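Local coordinates for two-domain protein containing predicted PHP-like metal-dependent phosphoesterase (Bacteroides vulgatus ATCC 8482, PDB 3E38) that probably acts as a metal-dependent phosphoesterase or nuclease of the PHP family, binding zinc ions at its active site and carrying a second, Ig-like domain, at residues 37-40 with 41-44; 149-152 with 153-156; 226-229 with 230-234; 300-304 with 305-309. All blocks are in the same frame, centred on the assembly; numbering follows the deposited sequence.

How the contacts relate
All four contacts are local. Contact 1 lies closest to the metal site: the R39 side chain comes about 9 Å from a zinc ion and about 5 Å from those of the ligands H26 and H196. Contact 2, at a helix start, has the H154 side chain about 12 Å from a zinc ion. In contact 3, at a helix end, the L230 side chain is about 11 Å from that of ligand H24. The centres of contacts 1 and 2 are about 35 Å apart, and that of contact 3 about 23 Å from each. Contact 4, a turn in the Ig-like domain, has its centre about 44 Å from that of contact 2, across the chain's centre.

Contact 1 of 4, residues 37-40 with 41-44; sequences TVRV and DEAY
Four successive i to i+4 bonds run from D41 N, E42 N, A43 N and Y44 N back to the carbonyls of T37, V38, R39 and V40, and T37 O also takes V40 N, at 2.9 Å. One turn brings R39 alongside E42, pointing the same way. The arginine chain bends at chi2 (-54°), and its NH1 reaches E42 OE1 at 2.9 Å in a nearly straight salt bridge (162°). The oxygen uses its syn lone pair and lies in the guanidinium plane, although the two planes are 38° apart. A water bonded to R39 O and E42 OE1 ties the carboxylate back to the helix. V38 CG1 packs 3.5 Å from E42 OE2, whose polar partner is I199 N. An arginine suits this buried place because its nitrogens also serve loop carbonyls: NE bonds H26 O and NH1 bonds Q197 O, so R39 probably helps, as a second-shell residue, to hold the chain at the zinc ligand H26 and beside H196. Helix 36-45 is the crossover of the beta-alpha-beta unit between strands 17-22 and 50-56; A43 lies on I51 and R39 on L53 of the latter, and V40 on C77 of helix 72-83.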
loop_
_atom_site.group_PDB
_atom_site.type_symbol
_atom_site.label_atom_id
_atom_site.label_comp_id
_atom_site.label_asym_id
_atom_site.label_seq_id
_atom_site.Cartn_x
_atom_site.Cartn_y
_atom_site.Cartn_z
ATOM N N THR B 37 -3.777 -26.776 -4.266
ATOM C CA THR B 37 -2.905 -26.517 -3.119
ATOM C C THR B 37 -2.786 -25.004 -2.856
ATOM O O THR B 37 -2.563 -24.529 -1.746
ATOM C CB THR B 37 -1.587 -27.204 -3.272
ATOM O OG1 THR B 37 -1.003 -26.827 -4.510
ATOM C CG2 THR B 37 -1.843 -28.727 -3.266
ATOM N N VAL B 38 -3.060 -24.235 -3.875
ATOM C CA VAL B 38 -3.012 -22.797 -3.712
ATOM C C VAL B 38 -4.064 -22.364 -2.709
ATOM O O VAL B 38 -3.852 -21.406 -1.971
ATOM C CB VAL B 38 -3.285 -22.076 -5.048
ATOM C CG1 VAL B 38 -3.349 -20.574 -4.873
ATOM C CG2 VAL B 38 -2.252 -22.451 -6.037
ATOM N N ARG B 39 -5.206 -23.049 -2.683
ATOM C CA ARG B 39 -6.260 -22.608 -1.768
ATOM C C ARG B 39 -5.819 -22.787 -0.316
ATOM O O ARG B 39 -6.319 -22.104 0.595
ATOM C CB ARG B 39 -7.601 -23.326 -1.976
ATOM C CG ARG B 39 -8.313 -23.049 -3.294
ATOM C CD ARG B 39 -8.498 -21.569 -3.513
ATOM N NE ARG B 39 -9.210 -21.296 -4.758
ATOM C CZ ARG B 39 -9.099 -20.167 -5.459
ATOM N NH1 ARG B 39 -8.292 -19.190 -5.050
ATOM N NH2 ARG B 39 -9.800 -20.017 -6.575
ATOM N N VAL B 40 -4.865 -23.694 -0.140
ATOM C CA VAL B 40 -4.378 -24.057 1.177
ATOM C C VAL B 40 -3.349 -23.013 1.555
ATOM O O VAL B 40 -3.309 -22.577 2.689
ATOM C CB VAL B 40 -3.777 -25.526 1.278
ATOM C CG1 VAL B 40 -3.164 -25.751 2.681
ATOM C CG2 VAL B 40 -4.846 -26.616 0.947
ATOM N N ASP B 41 -2.502 -22.654 0.596
ATOM C CA ASP B 41 -1.518 -21.592 0.804
ATOM C C ASP B 41 -2.170 -20.269 1.172
ATOM O O ASP B 41 -1.683 -19.537 2.024
ATOM C CB ASP B 41 -0.720 -21.323 -0.450
ATOM C CG ASP B 41 0.151 -22.487 -0.834
ATOM O OD1 ASP B 41 0.580 -23.179 0.103
ATOM O OD2 ASP B 41 0.361 -22.696 -2.054
ATOM N N GLU B 42 -3.252 -19.965 0.474
ATOM C CA GLU B 42 -3.963 -18.701 0.674
ATOM C C GLU B 42 -4.592 -18.624 2.045
ATOM O O GLU B 42 -4.503 -17.598 2.703
ATOM C CB GLU B 42 -5.047 -18.526 -0.360
ATOM C CG GLU B 42 -4.494 -18.345 -1.803
ATOM C CD GLU B 42 -5.619 -18.336 -2.851
ATOM O OE1 GLU B 42 -6.723 -18.897 -2.583
ATOM O OE2 GLU B 42 -5.375 -17.809 -3.951
ATOM N N ALA B 43 -5.208 -19.716 2.467
ATOM C CA ALA B 43 -5.904 -19.790 3.777
ATOM C C ALA B 43 -4.909 -19.578 4.883
ATOM O O ALA B 43 -5.106 -18.786 5.790
ATOM C CB ALA B 43 -6.650 -21.129 3.962
ATOM N N TYR B 44 -3.796 -20.268 4.761
ATOM C CA TYR B 44 -2.722 -20.130 5.727
ATOM C C TYR B 44 -2.319 -18.670 5.838
ATOM O O TYR B 44 -2.307 -18.045 6.909
ATOM C CB TYR B 44 -1.491 -20.947 5.286
ATOM C CG TYR B 44 -0.379 -20.865 6.268
ATOM C CD1 TYR B 44 -0.523 -21.417 7.530
ATOM C CD2 TYR B 44 0.810 -20.206 5.969
ATOM C CE1 TYR B 44 0.480 -21.331 8.467
ATOM C CE2 TYR B 44 1.845 -20.130 6.905
ATOM C CZ TYR B 44 1.652 -20.703 8.151
ATOM O OH TYR B 44 2.615 -20.676 9.112
HETATM O O HOH W 1 -8.008 -19.871 -0.259
#

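Contact 2 of 4, residues 149-152 with 153-156; sequences KWWP and EHTA
W150 NE1 donates a hydrogen bond to T155 OG1 at 2.7 Å, with the oxygen in the plane of the indole, so the indole N-H is met by the hydroxyl of T155. A second bond ties the first helical turn: W151 N donates to H154 ND1 at 2.9 Å (155°), nearly in the imidazole plane. W151 is the N-cap residue and H154 stands at N3, which makes this the side-chain-to-N-cap half of a capping box. Histidine suits the place because its two nitrogens work in different directions: ND1 accepts here and NE2 bonds P100 O. W151 O receives weak bonds from H154 N and T155 N, and P152 O accepts A156 N at 3.0 Å; proline fits the first helical turn, where an amide proton is not called for by the helix. H154 CB sits over one face of W150 in a CH-pi contact, 3.9 Å from the centroid of the five-membered ring, while the imidazole turns its edge to that face. W151 NE1 is taken by Q144 OE1. Around helix 152-159, H154 stacks on W135 of strand 132-135, and W150 meets W181 edge-to-face and K185 by cation-pi on helix 176-185.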
loop_
_atom_site.group_PDB
_atom_site.type_symbol
_atom_site.label_atom_id
_atom_site.label_comp_id
_atom_site.label_asym_id
_atom_site.label_seq_id
_atom_site.Cartn_x
_atom_site.Cartn_y
_atom_site.Cartn_z
ATOM N N LYS B 149 -35.895 -13.991 -3.782
ATOM C CA LYS B 149 -37.026 -14.712 -3.203
ATOM C C LYS B 149 -36.709 -16.083 -2.655
ATOM O O LYS B 149 -35.638 -16.704 -2.917
ATOM C CB LYS B 149 -38.124 -14.890 -4.249
ATOM C CG LYS B 149 -38.574 -13.588 -4.830
ATOM C CD LYS B 149 -39.521 -13.758 -5.991
ATOM C CE LYS B 149 -39.984 -12.375 -6.469
ATOM N NZ LYS B 149 -40.884 -12.431 -7.654
ATOM N N TRP B 150 -37.715 -16.510 -1.900
ATOM C CA TRP B 150 -37.802 -17.824 -1.247
ATOM C C TRP B 150 -38.840 -18.613 -2.018
ATOM O O TRP B 150 -39.991 -18.235 -2.109
ATOM C CB TRP B 150 -38.197 -17.712 0.229
ATOM C CG TRP B 150 -38.236 -19.033 0.965
ATOM C CD1 TRP B 150 -39.252 -19.943 0.938
ATOM C CD2 TRP B 150 -37.254 -19.565 1.867
ATOM N NE1 TRP B 150 -38.953 -21.022 1.738
ATOM C CE2 TRP B 150 -37.736 -20.815 2.327
ATOM C CE3 TRP B 150 -36.019 -19.116 2.324
ATOM C CZ2 TRP B 150 -37.013 -21.629 3.223
ATOM C CZ3 TRP B 150 -35.280 -19.943 3.217
ATOM C CH2 TRP B 150 -35.789 -21.168 3.659
ATOM N N TRP B 151 -38.413 -19.711 -2.603
ATOM C CA TRP B 151 -39.319 -20.516 -3.427
ATOM C C TRP B 151 -39.916 -21.685 -2.674
ATOM O O TRP B 151 -39.516 -22.000 -1.563
ATOM C CB TRP B 151 -38.585 -21.021 -4.663
ATOM C CG TRP B 151 -38.045 -19.916 -5.481
ATOM C CD1 TRP B 151 -37.241 -18.890 -5.054
ATOM C CD2 TRP B 151 -38.178 -19.756 -6.886
ATOM N NE1 TRP B 151 -36.897 -18.093 -6.107
ATOM C CE2 TRP B 151 -37.453 -18.603 -7.245
ATOM C CE3 TRP B 151 -38.811 -20.488 -7.881
ATOM C CZ2 TRP B 151 -37.387 -18.150 -8.539
ATOM C CZ3 TRP B 151 -38.755 -20.019 -9.178
ATOM C CH2 TRP B 151 -38.047 -18.867 -9.494
ATOM N N PRO B 152 -40.889 -22.339 -3.287
ATOM C CA PRO B 152 -41.526 -23.452 -2.561
ATOM C C PRO B 152 -40.570 -24.639 -2.384
ATOM O O PRO B 152 -40.760 -25.480 -1.516
ATOM C CB PRO B 152 -42.775 -23.788 -3.420
ATOM C CG PRO B 152 -42.918 -22.637 -4.418
ATOM C CD PRO B 152 -41.542 -22.024 -4.571
ATOM N N GLU B 153 -39.505 -24.638 -3.168
ATOM C CA GLU B 153 -38.487 -25.700 -3.112
ATOM C C GLU B 153 -37.548 -25.495 -1.956
ATOM O O GLU B 153 -36.971 -26.431 -1.427
ATOM C CB GLU B 153 -37.611 -25.739 -4.361
ATOM C CG GLU B 153 -38.302 -26.233 -5.599
ATOM C CD GLU B 153 -38.988 -25.140 -6.386
ATOM O OE1 GLU B 153 -39.338 -24.078 -5.831
ATOM O OE2 GLU B 153 -39.167 -25.362 -7.589
ATOM N N HIS B 154 -37.340 -24.242 -1.615
ATOM C CA HIS B 154 -36.466 -23.945 -0.505
ATOM C C HIS B 154 -37.245 -24.365 0.744
ATOM O O HIS B 154 -36.708 -24.858 1.718
ATOM C CB HIS B 154 -36.001 -22.471 -0.530
ATOM C CG HIS B 154 -35.354 -22.080 -1.831
ATOM N ND1 HIS B 154 -35.929 -21.185 -2.712
ATOM C CD2 HIS B 154 -34.206 -22.514 -2.425
ATOM C CE1 HIS B 154 -35.164 -21.078 -3.785
ATOM N NE2 HIS B 154 -34.119 -21.881 -3.642
ATOM N N THR B 155 -38.545 -24.238 0.666
ATOM C CA THR B 155 -39.379 -24.618 1.791
ATOM C C THR B 155 -39.325 -26.109 1.970
ATOM O O THR B 155 -39.267 -26.628 3.086
ATOM C CB THR B 155 -40.841 -24.185 1.596
ATOM O OG1 THR B 155 -40.961 -22.813 1.969
ATOM C CG2 THR B 155 -41.739 -24.995 2.473
ATOM N N ALA B 156 -39.356 -26.795 0.842
ATOM C CA ALA B 156 -39.333 -28.249 0.850
ATOM C C ALA B 156 -38.007 -28.691 1.414
ATOM O O ALA B 156 -37.928 -29.388 2.406
ATOM C CB ALA B 156 -39.536 -28.817 -0.559
#

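Contact 3 of 4, residues 226-229 with 230-234; sequences IREA and LDNRR
E228 reaches past the end of its helix to R234. From CB the chain leaves with CG anti to the backbone N (chi1 -180°), then bends at chi2 toward the helix end, so that CG lies 3.6 Å from N232 ND2. Beyond CD the carboxylate meets the guanidinium end-on: OE1 takes R234 NH1 at 3.0 Å and OE2 takes NH2 at 2.8 Å. Both oxygens lie in the guanidinium plane and are met on their syn sides, with the two planes 24° apart. This paired salt bridge fixes the rotation of the arginine head, and NH1 has a further acceptor in F217 O. With an alanine here, R234 would probably lose its counter-charge and its head would be freer to turn. N232, the first residue to leave the helix, suits its place because its amide can reach back to the last turn: ND2 donates to E228 O at 2.7 Å. One residue earlier, R227 NE makes a salt bridge with D231 OD1 at 2.9 Å, the oxygen in the guanidinium plane, and a water bridges R227 NH2 and the same oxygen. On the buried side I226 CG2 lies 3.9 Å from L230 CD1, and L230 packs on F132 and I190 of neighbouring strands. The helix closes in a Schellman motif: R234 N bonds A229 O at 2.8 Å, R233 N makes a weak bond to L230 O, and R233 takes the positive phi that turns the chain toward strand 235-239.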
loop_
_atom_site.group_PDB
_atom_site.type_symbol
_atom_site.label_atom_id
_atom_site.label_comp_id
_atom_site.label_asym_id
_atom_site.label_seq_id
_atom_site.Cartn_x
_atom_site.Cartn_y
_atom_site.Cartn_z
ATOM N N ILE B 226 -15.932 -27.439 14.740
ATOM C CA ILE B 226 -16.556 -26.570 13.744
ATOM C C ILE B 226 -17.987 -26.996 13.461
ATOM O O ILE B 226 -18.904 -26.200 13.397
ATOM C CB ILE B 226 -15.799 -26.603 12.455
ATOM C CG1 ILE B 226 -14.417 -25.935 12.647
ATOM C CG2 ILE B 226 -16.575 -25.890 11.341
ATOM C CD1 ILE B 226 -13.649 -25.905 11.421
ATOM N N ARG B 227 -18.145 -28.284 13.281
ATOM C CA ARG B 227 -19.422 -28.854 12.927
ATOM C C ARG B 227 -20.435 -28.547 14.003
ATOM O O ARG B 227 -21.573 -28.178 13.685
ATOM C CB ARG B 227 -19.326 -30.371 12.686
ATOM C CG ARG B 227 -20.687 -31.022 12.390
ATOM C CD ARG B 227 -21.355 -30.317 11.260
ATOM N NE ARG B 227 -22.697 -30.787 10.937
ATOM C CZ ARG B 227 -22.970 -31.809 10.122
ATOM N NH1 ARG B 227 -22.011 -32.556 9.556
ATOM N NH2 ARG B 227 -24.218 -32.095 9.881
ATOM N N GLU B 228 -20.010 -28.656 15.270
ATOM C CA GLU B 228 -20.928 -28.422 16.429
ATOM C C GLU B 228 -21.347 -26.938 16.512
ATOM O O GLU B 228 -22.513 -26.577 16.782
ATOM C CB GLU B 228 -20.323 -28.932 17.754
ATOM C CG GLU B 228 -21.226 -28.726 18.986
ATOM C CD GLU B 228 -21.117 -27.344 19.601
ATOM O OE1 GLU B 228 -20.120 -26.621 19.313
ATOM O OE2 GLU B 228 -22.010 -27.004 20.413
ATOM N N ALA B 229 -20.398 -26.083 16.187
ATOM C CA ALA B 229 -20.660 -24.635 16.120
ATOM C C ALA B 229 -21.720 -24.355 15.054
ATOM O O ALA B 229 -22.718 -23.640 15.285
ATOM C CB ALA B 229 -19.386 -23.861 15.796
ATOM N N LEU B 230 -21.502 -24.945 13.892
ATOM C CA LEU B 230 -22.396 -24.723 12.749
ATOM C C LEU B 230 -23.754 -25.274 13.035
ATOM O O LEU B 230 -24.750 -24.717 12.608
ATOM C CB LEU B 230 -21.888 -25.344 11.440
ATOM C CG LEU B 230 -20.558 -24.845 10.865
ATOM C CD1 LEU B 230 -20.119 -25.696 9.651
ATOM C CD2 LEU B 230 -20.678 -23.386 10.488
ATOM N N ASP B 231 -23.796 -26.376 13.769
ATOM C CA ASP B 231 -25.069 -27.043 14.029
ATOM C C ASP B 231 -25.905 -26.202 14.930
ATOM O O ASP B 231 -27.158 -26.274 14.941
ATOM C CB ASP B 231 -24.890 -28.414 14.691
ATOM C CG ASP B 231 -24.406 -29.466 13.727
ATOM O OD1 ASP B 231 -24.523 -29.257 12.504
ATOM O OD2 ASP B 231 -23.943 -30.525 14.193
ATOM N N ASN B 232 -25.190 -25.398 15.686
ATOM C CA ASN B 232 -25.783 -24.585 16.744
ATOM C C ASN B 232 -25.808 -23.109 16.427
ATOM O O ASN B 232 -26.018 -22.288 17.299
ATOM C CB ASN B 232 -25.043 -24.873 18.049
ATOM C CG ASN B 232 -25.384 -26.240 18.611
ATOM O OD1 ASN B 232 -26.550 -26.500 18.972
ATOM N ND2 ASN B 232 -24.383 -27.112 18.721
ATOM N N ARG B 233 -25.564 -22.820 15.155
ATOM C CA ARG B 233 -25.558 -21.467 14.562
ATOM C C ARG B 233 -24.630 -20.439 15.214
ATOM O O ARG B 233 -24.899 -19.229 15.209
ATOM C CB ARG B 233 -26.975 -20.919 14.590
ATOM C CG ARG B 233 -28.026 -21.933 14.148
ATOM C CD ARG B 233 -29.378 -21.537 14.724
ATOM N NE ARG B 233 -29.316 -21.486 16.189
ATOM C CZ ARG B 233 -29.537 -22.520 17.008
ATOM N NH1 ARG B 233 -29.850 -23.723 16.533
ATOM N NH2 ARG B 233 -29.446 -22.351 18.324
ATOM N N ARG B 234 -23.541 -20.952 15.750
ATOM C CA ARG B 234 -22.541 -20.166 16.478
ATOM C C ARG B 234 -21.485 -19.661 15.514
ATOM O O ARG B 234 -20.306 -20.043 15.509
ATOM C CB ARG B 234 -21.960 -20.981 17.631
ATOM C CG ARG B 234 -21.759 -20.136 18.863
ATOM C CD ARG B 234 -21.202 -20.909 20.033
ATOM N NE ARG B 234 -22.032 -22.046 20.431
ATOM C CZ ARG B 234 -21.707 -23.321 20.246
ATOM N NH1 ARG B 234 -20.564 -23.657 19.655
ATOM N NH2 ARG B 234 -22.528 -24.266 20.671
HETATM O O HOH W 2 -26.645 -30.284 10.312
#

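Contact 4 of 4, residues 300-304 with 305-309; sequences TLKPH and TRYTV
The phenol ring of Y307 has K302 N at its edge, near the ring plane, while L301 approaches obliquely, its CA 3.5 Å from CE1. At the tip, K302 N donates to Y307 OH at 2.9 Å with an angle of 162°. In Y307, CG lies anti to the carbonyl carbon (chi1 -61°), which aims the ring back across the turn at the preceding strand. This is a tyrosine corner, a motif of Greek-key beta sandwiches in which a tyrosine hydroxyl bonds the backbone a few residues earlier, here five; it braces the passage from strand 298-301 in one sheet of the Ig-like domain to strand 306-313 in the other. A phenylalanine in place of Y307 would probably leave K302 N without its acceptor and the turn less firmly tied to the strand. Residues K302 to T305 form a type II beta turn, whose closing bond from T305 N to K302 O is weak. T305 suits the last position because OG1 donates to P303 O at 2.9 Å, from above the carbonyl plane. H304 takes the positive phi of the turn, and its NE2 bonds D279 OD1. R4 of a neighbouring subunit packs on H304 and T305.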
loop_
_atom_site.group_PDB
_atom_site.type_symbol
_atom_site.label_atom_id
_atom_site.label_comp_id
_atom_site.label_asym_id
_atom_site.label_seq_id
_atom_site.Cartn_x
_atom_site.Cartn_y
_atom_site.Cartn_z
ATOM N N THR B 300 -15.890 6.541 14.675
ATOM C CA THR B 300 -15.266 5.369 14.076
ATOM C C THR B 300 -14.042 4.988 14.834
ATOM O O THR B 300 -13.073 5.762 14.918
ATOM C CB THR B 300 -14.785 5.597 12.651
ATOM O OG1 THR B 300 -15.921 5.774 11.808
ATOM C CG2 THR B 300 -13.952 4.365 12.171
ATOM N N LEU B 301 -14.103 3.780 15.389
ATOM C CA LEU B 301 -12.979 3.227 16.130
ATOM C C LEU B 301 -12.201 2.308 15.219
ATOM O O LEU B 301 -12.574 1.177 14.975
ATOM C CB LEU B 301 -13.423 2.466 17.374
ATOM C CG LEU B 301 -14.043 3.207 18.531
ATOM C CD1 LEU B 301 -15.372 3.784 18.104
ATOM C CD2 LEU B 301 -14.208 2.191 19.639
ATOM N N LYS B 302 -11.112 2.852 14.710
ATOM C CA LYS B 302 -10.212 2.126 13.849
ATOM C C LYS B 302 -9.493 1.014 14.599
ATOM O O LYS B 302 -9.393 1.034 15.830
ATOM C CB LYS B 302 -9.183 3.088 13.208
ATOM C CG LYS B 302 -9.785 3.943 12.085
ATOM C CD LYS B 302 -8.951 5.158 11.804
ATOM C CE LYS B 302 -9.520 6.061 10.703
ATOM N NZ LYS B 302 -9.073 5.738 9.319
ATOM N N PRO B 303 -8.967 0.029 13.838
ATOM C CA PRO B 303 -8.259 -1.083 14.452
ATOM C C PRO B 303 -7.065 -0.641 15.232
ATOM O O PRO B 303 -6.308 0.235 14.811
ATOM C CB PRO B 303 -7.826 -1.928 13.253
ATOM C CG PRO B 303 -8.875 -1.620 12.176
ATOM C CD PRO B 303 -9.234 -0.189 12.398
ATOM N N HIS B 304 -6.954 -1.272 16.390
ATOM C CA HIS B 304 -5.820 -1.143 17.305
ATOM C C HIS B 304 -5.508 0.292 17.660
ATOM O O HIS B 304 -4.369 0.682 17.751
ATOM C CB HIS B 304 -4.608 -1.848 16.699
ATOM C CG HIS B 304 -4.879 -3.279 16.350
ATOM N ND1 HIS B 304 -5.091 -4.248 17.307
ATOM C CD2 HIS B 304 -5.042 -3.891 15.151
ATOM C CE1 HIS B 304 -5.371 -5.396 16.711
ATOM N NE2 HIS B 304 -5.355 -5.202 15.401
ATOM N N THR B 305 -6.567 1.061 17.841
ATOM C CA THR B 305 -6.468 2.480 18.173
ATOM C C THR B 305 -7.231 2.832 19.419
ATOM O O THR B 305 -8.350 2.418 19.588
ATOM C CB THR B 305 -7.025 3.314 17.005
ATOM O OG1 THR B 305 -6.313 2.951 15.817
ATOM C CG2 THR B 305 -6.885 4.821 17.267
ATOM N N ARG B 306 -6.591 3.626 20.273
ATOM C CA ARG B 306 -7.176 4.096 21.540
ATOM C C ARG B 306 -7.720 5.491 21.405
ATOM O O ARG B 306 -7.066 6.377 20.902
ATOM C CB ARG B 306 -6.131 4.106 22.651
ATOM C CG ARG B 306 -6.674 4.542 24.030
ATOM C CD ARG B 306 -5.571 4.669 25.057
ATOM N NE ARG B 306 -4.683 5.792 24.741
ATOM C CZ ARG B 306 -3.489 5.690 24.152
ATOM N NH1 ARG B 306 -3.021 4.487 23.836
ATOM N NH2 ARG B 306 -2.762 6.789 23.888
ATOM N N TYR B 307 -8.952 5.668 21.842
ATOM C CA TYR B 307 -9.594 6.981 21.804
ATOM C C TYR B 307 -9.955 7.497 23.178
ATOM O O TYR B 307 -10.314 6.724 24.071
ATOM C CB TYR B 307 -10.880 6.901 21.003
ATOM C CG TYR B 307 -10.668 6.501 19.583
ATOM C CD1 TYR B 307 -10.564 5.160 19.229
ATOM C CD2 TYR B 307 -10.564 7.459 18.593
ATOM C CE1 TYR B 307 -10.354 4.787 17.924
ATOM C CE2 TYR B 307 -10.346 7.096 17.269
ATOM C CZ TYR B 307 -10.243 5.760 16.943
ATOM O OH TYR B 307 -10.046 5.393 15.639
ATOM N N THR B 308 -9.845 8.818 23.324
ATOM C CA THR B 308 -10.288 9.521 24.532
ATOM C C THR B 308 -11.659 10.094 24.248
ATOM O O THR B 308 -11.863 10.892 23.348
ATOM C CB THR B 308 -9.358 10.636 24.918
ATOM O OG1 THR B 308 -8.017 10.153 24.883
ATOM C CG2 THR B 308 -9.698 11.161 26.321
ATOM N N VAL B 309 -12.613 9.668 25.032
ATOM C CA VAL B 309 -13.992 10.054 24.824
ATOM C C VAL B 309 -14.553 10.732 26.064
ATOM O O VAL B 309 -14.596 10.160 27.154
ATOM C CB VAL B 309 -14.808 8.800 24.455
ATOM C CG1 VAL B 309 -16.270 9.121 24.234
ATOM C CG2 VAL B 309 -14.201 8.166 23.224
#